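Local coordinates for GphF Dehydratase 1 (Archangium violaceum, PDB 6MBH), which probably dehydrates beta-hydroxyacyl intermediates in gephyronic acid polyketide synthesis, and is here a variant that has lost olefin-isomerase activity, at residues M158-G163 with S219-F224; W42-I47 with A285-L290; T73-D78 with C229-L234; V225-A230 with A279-R284. All coordinates share one frame; numbering follows the deposited sequence.

Contact 1: residues M158-G163 with S219-F224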
loop_
_atom_site.group_PDB
_atom_site.type_symbol
_atom_site.label_atom_id
_atom_site.label_comp_id
_atom_site.label_asym_id
_atom_site.label_seq_id
_atom_site.Cartn_x
_atom_site.Cartn_y
_atom_site.Cartn_z
ATOM N N MET A 158 -13.611 -7.383 -10.172
ATOM C CA MET A 158 -12.302 -6.733 -10.069
ATOM C C MET A 158 -11.237 -7.409 -10.926
ATOM O O MET A 158 -10.114 -6.939 -10.941
ATOM C CB MET A 158 -11.841 -6.688 -8.622
ATOM C CG MET A 158 -12.811 -5.922 -7.656
ATOM S SD MET A 158 -12.960 -4.152 -8.107
ATOM C CE MET A 158 -11.457 -3.548 -7.360
ATOM N N ARG A 159 -11.555 -8.467 -11.667
ATOM C CA ARG A 159 -10.508 -9.062 -12.474
ATOM C C ARG A 159 -10.008 -8.130 -13.593
ATOM O O ARG A 159 -8.914 -8.367 -14.117
ATOM C CB ARG A 159 -11.012 -10.400 -13.043
ATOM C CG ARG A 159 -12.086 -10.221 -14.114
ATOM C CD ARG A 159 -12.685 -11.597 -14.448
ATOM N NE ARG A 159 -11.752 -12.393 -15.255
ATOM C CZ ARG A 159 -11.861 -13.699 -15.476
ATOM N NH1 ARG A 159 -12.886 -14.379 -14.951
ATOM N NH2 ARG A 159 -10.950 -14.327 -16.228
ATOM N N ILE A 160 -10.710 -7.019 -13.887
ATOM C CA ILE A 160 -10.138 -6.034 -14.806
ATOM C C ILE A 160 -8.998 -5.207 -14.188
ATOM O O ILE A 160 -8.277 -4.482 -14.925
ATOM C CB ILE A 160 -11.223 -5.080 -15.333
ATOM C CG1 ILE A 160 -11.968 -4.351 -14.197
ATOM C CG2 ILE A 160 -12.220 -5.853 -16.169
ATOM C CD1 ILE A 160 -12.860 -3.222 -14.770
ATOM N N TYR A 161 -8.826 -5.274 -12.882
ATOM C CA TYR A 161 -7.771 -4.554 -12.176
ATOM C C TYR A 161 -6.734 -5.448 -11.493
ATOM O O TYR A 161 -5.632 -4.973 -11.206
ATOM C CB TYR A 161 -8.394 -3.670 -11.072
ATOM C CG TYR A 161 -9.544 -2.817 -11.510
ATOM C CD1 TYR A 161 -9.397 -1.921 -12.558
ATOM C CD2 TYR A 161 -10.759 -2.834 -10.810
ATOM C CE1 TYR A 161 -10.444 -1.096 -13.015
ATOM C CE2 TYR A 161 -11.804 -1.980 -11.209
ATOM C CZ TYR A 161 -11.619 -1.102 -12.307
ATOM O OH TYR A 161 -12.627 -0.268 -12.721
ATOM N N TYR A 162 -7.072 -6.704 -11.165
ATOM C CA TYR A 162 -6.215 -7.493 -10.304
ATOM C C TYR A 162 -6.126 -8.903 -10.856
ATOM O O TYR A 162 -7.152 -9.496 -11.194
ATOM C CB TYR A 162 -6.801 -7.554 -8.905
ATOM C CG TYR A 162 -6.674 -6.283 -8.066
ATOM C CD1 TYR A 162 -5.428 -5.862 -7.549
ATOM C CD2 TYR A 162 -7.784 -5.509 -7.786
ATOM C CE1 TYR A 162 -5.337 -4.747 -6.775
ATOM C CE2 TYR A 162 -7.696 -4.400 -6.990
ATOM C CZ TYR A 162 -6.463 -4.033 -6.474
ATOM O OH TYR A 162 -6.305 -2.949 -5.612
ATOM N N GLY A 163 -4.906 -9.433 -10.961
ATOM C CA GLY A 163 -4.721 -10.827 -11.344
ATOM C C GLY A 163 -4.687 -11.731 -10.094
ATOM O O GLY A 163 -4.819 -11.288 -8.954
ATOM N N SER A 219 -20.629 1.645 -8.500
ATOM C CA SER A 219 -19.955 0.932 -9.582
ATOM C C SER A 219 -18.461 0.819 -9.338
ATOM O O SER A 219 -17.821 1.743 -8.805
ATOM C CB SER A 219 -20.178 1.649 -10.908
ATOM O OG SER A 219 -19.337 1.050 -11.878
ATOM N N HIS A 220 -17.890 -0.328 -9.723
ATOM C CA HIS A 220 -16.465 -0.513 -9.628
ATOM C C HIS A 220 -15.736 0.030 -10.873
ATOM O O HIS A 220 -14.497 0.001 -10.914
ATOM C CB HIS A 220 -16.109 -2.002 -9.492
ATOM C CG HIS A 220 -16.349 -2.770 -10.759
ATOM N ND1 HIS A 220 -17.615 -3.038 -11.229
ATOM C CD2 HIS A 220 -15.488 -3.323 -11.654
ATOM C CE1 HIS A 220 -17.527 -3.691 -12.379
ATOM N NE2 HIS A 220 -16.250 -3.898 -12.646
ATOM N N ARG A 221 -16.468 0.482 -11.872
ATOM C CA ARG A 221 -15.838 1.122 -13.041
ATOM C C ARG A 221 -15.409 2.544 -12.644
ATOM O O ARG A 221 -16.036 3.179 -11.797
ATOM C CB ARG A 221 -16.790 1.155 -14.250
ATOM C CG ARG A 221 -17.375 -0.264 -14.676
ATOM C CD ARG A 221 -16.265 -1.154 -15.219
ATOM N NE ARG A 221 -15.590 -0.489 -16.332
ATOM C CZ ARG A 221 -15.983 -0.544 -17.595
ATOM N NH1 ARG A 221 -17.094 -1.184 -17.959
ATOM N NH2 ARG A 221 -15.305 0.118 -18.523
ATOM N N GLU A 222 -14.304 3.044 -13.243
ATOM C CA GLU A 222 -13.675 4.293 -12.765
ATOM C C GLU A 222 -13.299 4.132 -11.296
ATOM O O GLU A 222 -13.869 4.808 -10.424
ATOM C CB GLU A 222 -14.585 5.520 -12.971
ATOM C CG GLU A 222 -14.448 6.125 -14.389
ATOM C CD GLU A 222 -15.664 6.893 -14.918
ATOM O OE1 GLU A 222 -16.828 6.698 -14.453
ATOM O OE2 GLU A 222 -15.448 7.691 -15.850
ATOM N N PRO A 223 -12.331 3.275 -11.006
ATOM C CA PRO A 223 -12.144 2.752 -9.636
ATOM C C PRO A 223 -11.505 3.723 -8.643
ATOM O O PRO A 223 -10.681 4.587 -8.990
ATOM C CB PRO A 223 -11.214 1.560 -9.864
ATOM C CG PRO A 223 -10.351 2.105 -11.053
ATOM C CD PRO A 223 -11.308 2.765 -11.948
ATOM N N PHE A 224 -11.919 3.574 -7.380
ATOM C CA PHE A 224 -11.227 4.262 -6.283
ATOM C C PHE A 224 -9.791 3.816 -6.182
ATOM O O PHE A 224 -9.480 2.621 -6.173
ATOM C CB PHE A 224 -11.930 4.010 -4.922
ATOM C CG PHE A 224 -13.271 4.621 -4.884
ATOM C CD1 PHE A 224 -13.402 5.980 -4.645
ATOM C CD2 PHE A 224 -14.410 3.846 -5.147
ATOM C CE1 PHE A 224 -14.699 6.599 -4.653
ATOM C CE2 PHE A 224 -15.709 4.444 -5.183
ATOM C CZ PHE A 224 -15.847 5.827 -4.934
HETATM O O HOH W 1 -13.090 0.858 -15.367
#
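Tyr161 lays the outer end of its ring against the pyrrolidine of Pro223, the two side chains meeting at a slant with Tyr161 CZ 3.6 Å from Pro223 CB. A chi1 of -49° sets CG opposite the carbonyl carbon and carries the hydroxyl across to the 219-224 loop. There OH donates a hydrogen bond of 2.6 Å to the carbonyl oxygen of His220; the C=O...donor angle is 138° and the donor sits slightly tilted from the carbonyl plane. The same hydroxyl also accepts from a water 2.9 Å away, which in turn accepts hydrogen bonds from Arg221 NE and, at longer range, from the backbone N of Glu222. Tyr161 OH is therefore used in both senses, and the water extends its reach to the next two residues. Around the ring, Ile160 CG1 sits 3.6 Å above the centre of one face, and its CD1 continues to Arg221 CD at 4.0 Å. Met158 SD occupies the ring edge, in plane, and passes His220 CB at 4.1 Å. The His220 ring is met edge-on, its CD2 3.9 Å from Tyr161 CE2. A phenylalanine in place of Tyr161 would keep the apolar contacts but would probably leave the His220 carbonyl and the bridging water without their mate. Ser219 OG accepts from Arg221 N, so an ST turn shapes the receiving loop. Two loops of the HotDog-clan dehydratase fold meet in this way, the one after helix 151-158 and the one leading into strand 224-234.

Contact 2: residues W42-I47 with A285-L290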
loop_
_atom_site.group_PDB
_atom_site.type_symbol
_atom_site.label_atom_id
_atom_site.label_comp_id
_atom_site.label_asym_id
_atom_site.label_seq_id
_atom_site.Cartn_x
_atom_site.Cartn_y
_atom_site.Cartn_z
ATOM N N TRP A 42 -3.779 -3.494 -12.919
ATOM C CA TRP A 42 -4.059 -2.648 -14.085
ATOM C C TRP A 42 -5.157 -1.635 -13.791
ATOM O O TRP A 42 -6.045 -1.837 -12.954
ATOM C CB TRP A 42 -4.540 -3.454 -15.317
ATOM C CG TRP A 42 -3.753 -4.711 -15.468
ATOM C CD1 TRP A 42 -2.546 -4.849 -16.088
ATOM C CD2 TRP A 42 -4.116 -6.000 -14.984
ATOM N NE1 TRP A 42 -2.120 -6.180 -15.990
ATOM C CE2 TRP A 42 -3.073 -6.894 -15.310
ATOM C CE3 TRP A 42 -5.256 -6.510 -14.351
ATOM C CZ2 TRP A 42 -3.119 -8.274 -14.968
ATOM C CZ3 TRP A 42 -5.284 -7.873 -13.990
ATOM C CH2 TRP A 42 -4.241 -8.738 -14.345
ATOM N N VAL A 43 -5.065 -0.515 -14.467
ATOM C CA VAL A 43 -6.181 0.422 -14.541
ATOM C C VAL A 43 -6.300 0.781 -16.013
ATOM O O VAL A 43 -5.292 1.081 -16.656
ATOM C CB VAL A 43 -5.967 1.663 -13.662
ATOM C CG1 VAL A 43 -7.273 2.386 -13.523
ATOM C CG2 VAL A 43 -5.483 1.259 -12.253
ATOM N N TYR A 44 -7.513 0.656 -16.573
ATOM C CA TYR A 44 -7.764 0.927 -17.987
ATOM C C TYR A 44 -6.838 0.128 -18.898
ATOM O O TYR A 44 -6.334 0.633 -19.899
ATOM C CB TYR A 44 -7.668 2.434 -18.258
ATOM C CG TYR A 44 -8.603 3.200 -17.347
ATOM C CD1 TYR A 44 -8.116 4.111 -16.415
ATOM C CD2 TYR A 44 -9.977 2.994 -17.410
ATOM C CE1 TYR A 44 -8.977 4.804 -15.559
ATOM C CE2 TYR A 44 -10.853 3.692 -16.568
ATOM C CZ TYR A 44 -10.345 4.585 -15.646
ATOM O OH TYR A 44 -11.216 5.286 -14.829
ATOM N N ASP A 45 -6.596 -1.137 -18.519
ATOM C CA ASP A 45 -5.807 -2.136 -19.225
ATOM C C ASP A 45 -4.309 -1.863 -19.240
ATOM O O ASP A 45 -3.577 -2.684 -19.811
ATOM C CB ASP A 45 -6.258 -2.364 -20.681
ATOM C CG ASP A 45 -7.545 -3.138 -20.753
ATOM O OD1 ASP A 45 -8.281 -3.016 -21.751
ATOM O OD2 ASP A 45 -7.860 -3.832 -19.757
ATOM N N ALA A 46 -3.830 -0.772 -18.624
ATOM C CA ALA A 46 -2.397 -0.476 -18.495
ATOM C C ALA A 46 -1.853 -1.004 -17.170
ATOM O O ALA A 46 -2.515 -0.896 -16.144
ATOM C CB ALA A 46 -2.143 1.028 -18.522
ATOM N N ILE A 47 -0.621 -1.507 -17.188
ATOM C CA ILE A 47 0.030 -1.863 -15.934
ATOM C C ILE A 47 0.324 -0.589 -15.170
ATOM O O ILE A 47 1.051 0.264 -15.676
ATOM C CB ILE A 47 1.337 -2.638 -16.194
ATOM C CG1 ILE A 47 1.083 -3.922 -16.995
ATOM C CG2 ILE A 47 1.996 -2.959 -14.845
ATOM C CD1 ILE A 47 2.379 -4.502 -17.625
ATOM N N ALA A 285 -10.435 7.254 -10.121
ATOM C CA ALA A 285 -9.433 7.617 -11.136
ATOM C C ALA A 285 -10.060 7.743 -12.534
ATOM O O ALA A 285 -10.719 6.821 -13.029
ATOM C CB ALA A 285 -8.311 6.575 -11.141
ATOM N N SER A 286 -9.856 8.875 -13.179
ATOM C CA SER A 286 -10.233 9.006 -14.581
ATOM C C SER A 286 -9.173 8.382 -15.470
ATOM O O SER A 286 -7.980 8.432 -15.154
ATOM C CB SER A 286 -10.366 10.467 -14.971
ATOM O OG SER A 286 -10.580 10.597 -16.367
ATOM N N LYS A 287 -9.619 7.853 -16.623
ATOM C CA LYS A 287 -8.713 7.375 -17.668
ATOM C C LYS A 287 -7.967 8.517 -18.345
ATOM O O LYS A 287 -6.858 8.308 -18.884
ATOM C CB LYS A 287 -9.513 6.576 -18.728
ATOM C CG LYS A 287 -8.683 5.855 -19.761
ATOM C CD LYS A 287 -9.549 4.875 -20.570
ATOM C CE LYS A 287 -8.724 4.117 -21.630
ATOM N NZ LYS A 287 -7.782 4.966 -22.448
ATOM N N ALA A 288 -8.573 9.713 -18.363
ATOM C CA ALA A 288 -8.022 10.821 -19.129
ATOM C C ALA A 288 -6.549 11.020 -18.780
ATOM O O ALA A 288 -6.167 10.974 -17.613
ATOM C CB ALA A 288 -8.813 12.106 -18.871
ATOM N N ALA A 289 -5.722 11.132 -19.813
ATOM C CA ALA A 289 -4.287 11.410 -19.811
ATOM C C ALA A 289 -3.422 10.196 -19.417
ATOM O O ALA A 289 -2.195 10.282 -19.571
ATOM C CB ALA A 289 -3.898 12.594 -18.905
ATOM N N LEU A 290 -3.999 9.067 -18.962
ATOM C CA LEU A 290 -3.172 7.930 -18.544
ATOM C C LEU A 290 -2.349 7.376 -19.697
ATOM O O LEU A 290 -1.146 7.102 -19.538
ATOM C CB LEU A 290 -4.035 6.832 -17.956
ATOM C CG LEU A 290 -3.244 5.734 -17.298
ATOM C CD1 LEU A 290 -2.563 6.198 -15.986
ATOM C CD2 LEU A 290 -4.203 4.604 -16.999
#
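Lys287 lies over one face of the Tyr44 ring, with CB 3.5 Å from the centroid and only 5° off the ring normal, a CH-pi contact. Its CG stands opposite the backbone N (chi1 -172°) and the chain runs extended until chi4, so CG and CD pass obliquely across the ring, CG reaching Tyr44 CG at 3.6 Å, while the amine end leads away. The tyrosine is presented by a type I' turn from Val43 to Ala46, its side chain directed at the 285-290 tail. At the far edge OH donates to the Ala285 carbonyl oxygen; the modelled 2.4 Å is unusually short, so its exact length is doubtful. Another part of the edge meets Leu290 CD2, 4.0 Å from Tyr44 CD1 and 3.7 Å from Val43 O; that methyl also approaches Ala46 CB. An alanine at Tyr44 is likely to leave the Ala285 carbonyl without its donor and the aliphatic chain of Lys287 without a surface to lie on. Ser286 OG accepts from Ala288 N, an ST turn that bends the 285-290 tail. The chemistry is thus divided: the ring face takes apolar hydrogens, its edge takes a methyl, and its hydroxyl points at a backbone carbonyl, in a bond whose length is uncertain.

Contact 3: residues T73-D78 with C229-L234; sequences TLIVED and CARIEL
Arg231 NH1 and Glu77 OE2 form the shortest polar bond between the two strands, 2.6 Å, but not a straight one: the N-H...O angle is 133°. The carboxylate and guanidinium planes stand 79° apart, and NH1 meets OE2 from above the carboxylate plane. A second carboxylate, that of Glu233, takes another nitrogen of the guanidinium: Arg231 NE gives a straighter bond of 2.8 Å to Glu233 OE2, in the guanidinium plane and on the anti lone pair. With CG opposite the backbone N, the extended chain of Arg231 lifts the group over Ile75, whose CG2 sits 3.7 Å above one guanidinium face. The charged head is thus pinned through two of its nitrogens and backed by a methyl. Ile75 CG1 also lies alongside Glu233 CG. Beneath these groups the strands run antiparallel, 167° between axes. Leu74 with Leu234 and Val76 with Ile232 are hydrogen-bonded pairs, the latter including Ile232 N to Val76 O at 2.8 Å; Ile75 with Glu233 and Glu77 with Arg231 are non-hydrogen-bonded. Asp78 N closes the ladder on Ala230 O at 2.9 Å. Toward strand 273-284, Ala230 and Arg231 both face Asp278, a classic beta bulge. On the face bearing Leu74, Val76, Ile232 and Leu234 the pair packs against helix 52-65, touching Leu59 and Leu55, while strand 121-131 adjoins 73-77 and its Arg127 holds the other oxygen of Glu77.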
loop_
_atom_site.group_PDB
_atom_site.type_symbol
_atom_site.label_atom_id
_atom_site.label_comp_id
_atom_site.label_asym_id
_atom_site.label_seq_id
_atom_site.Cartn_x
_atom_site.Cartn_y
_atom_site.Cartn_z
ATOM N N THR A 73 8.073 1.056 16.583
ATOM C CA THR A 73 7.009 1.173 15.558
ATOM C C THR A 73 7.506 2.079 14.427
ATOM O O THR A 73 8.067 3.106 14.734
ATOM C CB THR A 73 5.739 1.744 16.194
ATOM O OG1 THR A 73 5.256 0.811 17.155
ATOM C CG2 THR A 73 4.638 2.012 15.198
ATOM N N LEU A 74 7.311 1.673 13.176
ATOM C CA LEU A 74 7.646 2.489 12.005
ATOM C C LEU A 74 6.426 3.346 11.649
ATOM O O LEU A 74 5.294 2.860 11.670
ATOM C CB LEU A 74 8.031 1.611 10.815
ATOM C CG LEU A 74 9.152 0.606 11.052
ATOM C CD1 LEU A 74 9.346 -0.230 9.779
ATOM C CD2 LEU A 74 10.459 1.359 11.516
ATOM N N ILE A 75 6.636 4.632 11.363
ATOM C CA ILE A 75 5.516 5.550 11.189
ATOM C C ILE A 75 5.705 6.281 9.866
ATOM O O ILE A 75 6.819 6.713 9.553
ATOM C CB ILE A 75 5.431 6.539 12.362
ATOM C CG1 ILE A 75 5.179 5.801 13.695
ATOM C CG2 ILE A 75 4.380 7.578 12.073
ATOM C CD1 ILE A 75 5.495 6.579 14.893
ATOM N N VAL A 76 4.653 6.308 9.031
ATOM C CA VAL A 76 4.605 7.182 7.854
ATOM C C VAL A 76 3.458 8.133 8.086
ATOM O O VAL A 76 2.367 7.695 8.439
ATOM C CB VAL A 76 4.429 6.394 6.538
ATOM C CG1 VAL A 76 4.506 7.336 5.338
ATOM C CG2 VAL A 76 5.514 5.351 6.435
ATOM N N GLU A 77 3.708 9.433 7.957
ATOM C CA GLU A 77 2.673 10.413 8.225
ATOM C C GLU A 77 2.442 11.290 7.008
ATOM O O GLU A 77 3.360 11.531 6.203
ATOM C CB GLU A 77 3.034 11.326 9.366
ATOM C CG GLU A 77 3.095 10.663 10.723
ATOM C CD GLU A 77 3.490 11.682 11.772
ATOM O OE1 GLU A 77 4.687 11.990 11.904
ATOM O OE2 GLU A 77 2.581 12.221 12.426
ATOM N N ASP A 78 1.201 11.742 6.878
ATOM C CA ASP A 78 0.877 12.825 5.959
ATOM C C ASP A 78 1.345 12.476 4.537
ATOM O O ASP A 78 2.023 13.252 3.840
ATOM C CB ASP A 78 1.477 14.137 6.493
ATOM C CG ASP A 78 1.087 15.357 5.659
ATOM O OD1 ASP A 78 -0.104 15.475 5.285
ATOM O OD2 ASP A 78 1.977 16.205 5.375
ATOM N N CYS A 229 -2.842 9.041 3.046
ATOM C CA CYS A 229 -3.433 8.731 4.348
ATOM C C CYS A 229 -2.762 9.610 5.387
ATOM O O CYS A 229 -1.713 10.216 5.133
ATOM C CB CYS A 229 -3.342 7.263 4.689
ATOM S SG CYS A 229 -1.730 6.748 5.148
ATOM N N ALA A 230 -3.419 9.743 6.560
ATOM C CA ALA A 230 -2.896 10.609 7.599
ATOM C C ALA A 230 -1.744 9.937 8.323
ATOM O O ALA A 230 -0.773 10.605 8.686
ATOM C CB ALA A 230 -3.998 10.978 8.619
ATOM N N ARG A 231 -1.868 8.619 8.590
ATOM C CA ARG A 231 -0.817 7.984 9.385
ATOM C C ARG A 231 -0.841 6.484 9.139
ATOM O O ARG A 231 -1.909 5.882 9.071
ATOM C CB ARG A 231 -1.029 8.267 10.888
ATOM C CG ARG A 231 -0.050 7.643 11.804
ATOM C CD ARG A 231 -0.413 8.066 13.286
ATOM N NE ARG A 231 0.763 8.060 14.124
ATOM C CZ ARG A 231 1.602 9.098 14.230
ATOM N NH1 ARG A 231 1.388 10.203 13.513
ATOM N NH2 ARG A 231 2.669 9.030 15.036
ATOM N N ILE A 232 0.339 5.873 9.038
ATOM C CA ILE A 232 0.487 4.415 9.083
ATOM C C ILE A 232 1.458 4.114 10.207
ATOM O O ILE A 232 2.516 4.740 10.282
ATOM C CB ILE A 232 1.031 3.845 7.763
ATOM C CG1 ILE A 232 0.074 4.082 6.638
ATOM C CG2 ILE A 232 1.221 2.356 7.867
ATOM C CD1 ILE A 232 0.823 3.960 5.248
ATOM N N GLU A 233 1.083 3.208 11.114
ATOM C CA GLU A 233 2.020 2.768 12.168
ATOM C C GLU A 233 2.199 1.267 11.978
ATOM O O GLU A 233 1.199 0.543 11.897
ATOM C CB GLU A 233 1.504 3.046 13.597
ATOM C CG GLU A 233 1.372 4.498 13.991
ATOM C CD GLU A 233 0.847 4.705 15.419
ATOM O OE1 GLU A 233 0.549 3.695 16.085
ATOM O OE2 GLU A 233 0.748 5.881 15.856
ATOM N N LEU A 234 3.445 0.782 11.879
ATOM C CA LEU A 234 3.714 -0.649 11.739
ATOM C C LEU A 234 4.464 -1.174 12.956
ATOM O O LEU A 234 5.571 -0.724 13.247
ATOM C CB LEU A 234 4.558 -0.919 10.504
ATOM C CG LEU A 234 4.788 -2.400 10.186
ATOM C CD1 LEU A 234 3.464 -3.082 9.725
ATOM C CD2 LEU A 234 5.807 -2.567 9.058
#

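Contact 4: residues V225-A230 with A279-R284; sequences VPLGCA and ALQLKR
Leu227 spans two residues of the opposite strand with its two methyls, CD2 resting 3.7 Å from Gln281 CB and CD1 3.8 Å from Lys283 CB. Its chi1 of 168°, with CG opposite the backbone N, spreads the branches along that strand. On the other face Pro226 meets two leucines: its CG touches Leu282 CD2 and its CB touches Leu280 CD1, both at 4.1 Å. Leu280 sets out away from the partner strand, but CG opposite its backbone N and the turn at chi2 bring CD1 to Pro226. At the corner the methyls of Ala230 and Ala279 meet at 3.9 Å.

The backbone ladder sets these positions. Val225 and Lys283 form a hydrogen-bonded antiparallel pair, followed by Pro226 with Leu282, a non-hydrogen-bonded one. The register then slips by one, a beta bulge: Leu227 N binds Gln281 O at 2.8 Å, while Gln281 N binds the carbonyl oxygen of Gly228, also at 2.8 Å, in an almost linear bond of 179°. The axes are well off antiparallel, at 142°. Farther out, Phe207 of helix 200-214 lies against Pro226 and Leu280, and the amide oxygen of Gln281 is hydrogen-bonded to Thr261 OG1. Proline can offer no N-H, yet it falls at a non-hydrogen-bonded site, so the ladder loses no bond there; the chemistry is a backbone ladder with an apolar face turned to the helix and aliphatic stems on the other.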
loop_
_atom_site.group_PDB
_atom_site.type_symbol
_atom_site.label_atom_id
_atom_site.label_comp_id
_atom_site.label_asym_id
_atom_site.label_seq_id
_atom_site.Cartn_x
_atom_site.Cartn_y
_atom_site.Cartn_z
ATOM N N VAL A 225 -8.921 4.797 -6.046
ATOM C CA VAL A 225 -7.475 4.621 -5.928
ATOM C C VAL A 225 -7.001 5.366 -4.679
ATOM O O VAL A 225 -7.526 6.457 -4.402
ATOM C CB VAL A 225 -6.847 5.147 -7.232
ATOM C CG1 VAL A 225 -5.438 5.438 -7.113
ATOM C CG2 VAL A 225 -7.137 4.052 -8.328
ATOM N N PRO A 226 -6.035 4.848 -3.912
ATOM C CA PRO A 226 -5.538 5.620 -2.754
ATOM C C PRO A 226 -4.893 6.926 -3.167
ATOM O O PRO A 226 -4.120 6.994 -4.140
ATOM C CB PRO A 226 -4.509 4.689 -2.108
ATOM C CG PRO A 226 -4.969 3.273 -2.493
ATOM C CD PRO A 226 -5.524 3.469 -3.911
ATOM N N LEU A 227 -5.219 7.959 -2.427
ATOM C CA LEU A 227 -4.694 9.302 -2.705
ATOM C C LEU A 227 -3.680 9.651 -1.607
ATOM O O LEU A 227 -2.819 10.436 -1.839
ATOM C CB LEU A 227 -5.980 10.128 -2.695
ATOM C CG LEU A 227 -5.951 11.632 -2.681
ATOM C CD1 LEU A 227 -7.307 12.102 -3.144
ATOM C CD2 LEU A 227 -5.738 12.115 -1.276
ATOM N N GLY A 228 -3.805 9.014 -0.451
ATOM C CA GLY A 228 -2.910 9.272 0.660
ATOM C C GLY A 228 -3.540 8.777 1.944
ATOM O O GLY A 228 -4.620 8.192 1.945
ATOM N N CYS A 229 -2.842 9.041 3.046
ATOM C CA CYS A 229 -3.433 8.731 4.348
ATOM C C CYS A 229 -2.762 9.610 5.387
ATOM O O CYS A 229 -1.713 10.216 5.133
ATOM C CB CYS A 229 -3.342 7.263 4.689
ATOM S SG CYS A 229 -1.730 6.748 5.148
ATOM N N ALA A 230 -3.419 9.743 6.560
ATOM C CA ALA A 230 -2.896 10.609 7.599
ATOM C C ALA A 230 -1.744 9.937 8.323
ATOM O O ALA A 230 -0.773 10.605 8.686
ATOM C CB ALA A 230 -3.998 10.978 8.619
ATOM N N ALA A 279 -7.245 7.292 8.261
ATOM C CA ALA A 279 -7.767 8.241 7.275
ATOM C C ALA A 279 -7.081 8.038 5.933
ATOM O O ALA A 279 -6.522 8.965 5.342
ATOM C CB ALA A 279 -7.614 9.657 7.783
ATOM N N LEU A 280 -7.150 6.803 5.467
ATOM C CA LEU A 280 -6.940 6.466 4.069
ATOM C C LEU A 280 -7.936 7.230 3.213
ATOM O O LEU A 280 -9.151 7.113 3.428
ATOM C CB LEU A 280 -7.128 4.973 3.899
ATOM C CG LEU A 280 -7.063 4.490 2.430
ATOM C CD1 LEU A 280 -5.678 4.723 1.843
ATOM C CD2 LEU A 280 -7.460 3.084 2.334
ATOM N N GLN A 281 -7.424 7.995 2.242
ATOM C CA GLN A 281 -8.260 8.743 1.331
ATOM C C GLN A 281 -8.275 8.013 0.006
ATOM O O GLN A 281 -7.201 7.690 -0.532
ATOM C CB GLN A 281 -7.754 10.181 1.142
ATOM C CG GLN A 281 -7.634 10.988 2.467
ATOM C CD GLN A 281 -8.997 11.280 3.132
ATOM O OE1 GLN A 281 -10.072 11.081 2.543
ATOM N NE2 GLN A 281 -8.942 11.759 4.347
ATOM N N LEU A 282 -9.485 7.852 -0.553
ATOM C CA LEU A 282 -9.711 7.164 -1.823
ATOM C C LEU A 282 -10.441 8.086 -2.789
ATOM O O LEU A 282 -11.361 8.803 -2.387
ATOM C CB LEU A 282 -10.561 5.905 -1.630
ATOM C CG LEU A 282 -10.012 4.868 -0.635
ATOM C CD1 LEU A 282 -10.992 3.743 -0.533
ATOM C CD2 LEU A 282 -8.658 4.334 -1.150
ATOM N N LYS A 283 -10.062 8.018 -4.077
ATOM C CA LYS A 283 -10.671 8.908 -5.062
ATOM C C LYS A 283 -10.770 8.181 -6.396
ATOM O O LYS A 283 -9.852 7.461 -6.774
ATOM C CB LYS A 283 -9.859 10.195 -5.237
ATOM C CG LYS A 283 -10.583 11.233 -6.113
ATOM C CD LYS A 283 -9.671 12.381 -6.462
ATOM C CE LYS A 283 -10.335 13.361 -7.456
ATOM N NZ LYS A 283 -11.076 14.470 -6.765
ATOM N N ARG A 284 -11.899 8.336 -7.073
ATOM C CA ARG A 284 -12.071 7.661 -8.358
ATOM C C ARG A 284 -11.054 8.180 -9.382
ATOM O O ARG A 284 -10.821 9.396 -9.494
ATOM C CB ARG A 284 -13.515 7.860 -8.870
ATOM C CG ARG A 284 -14.532 6.929 -8.180
ATOM C CD ARG A 284 -15.915 7.095 -8.774
ATOM N NE ARG A 284 -16.932 6.314 -8.076
ATOM C CZ ARG A 284 -17.174 5.015 -8.311
ATOM N NH1 ARG A 284 -16.478 4.357 -9.230
ATOM N NH2 ARG A 284 -18.135 4.384 -7.669
#

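Contacts 3 and 4 lie end to end on strand 224-234, sharing Cys229 and Ala230, with centres 13 Å apart: contact 3 pairs its later half with strand 73-81 and contact 4 its earlier half with strand 273-284. Contacts 1 and 2 gather on the opposite side of the chain's centre from contact 3, their own centres 11 Å apart, and join through probable backbone hydrogen bonds between Pro223 O and Ala285 N and between Tyr161 O and Trp42 N. Arg284 of contact 4 ties to the carbonyls of Ser219 and Glu222 in contact 1. Along the chain, contact 2 encloses the other three, and contact 1 closes before contact 4 opens. Strand 224-234 and its loops thus connect the earlier and later parts of the dehydratase.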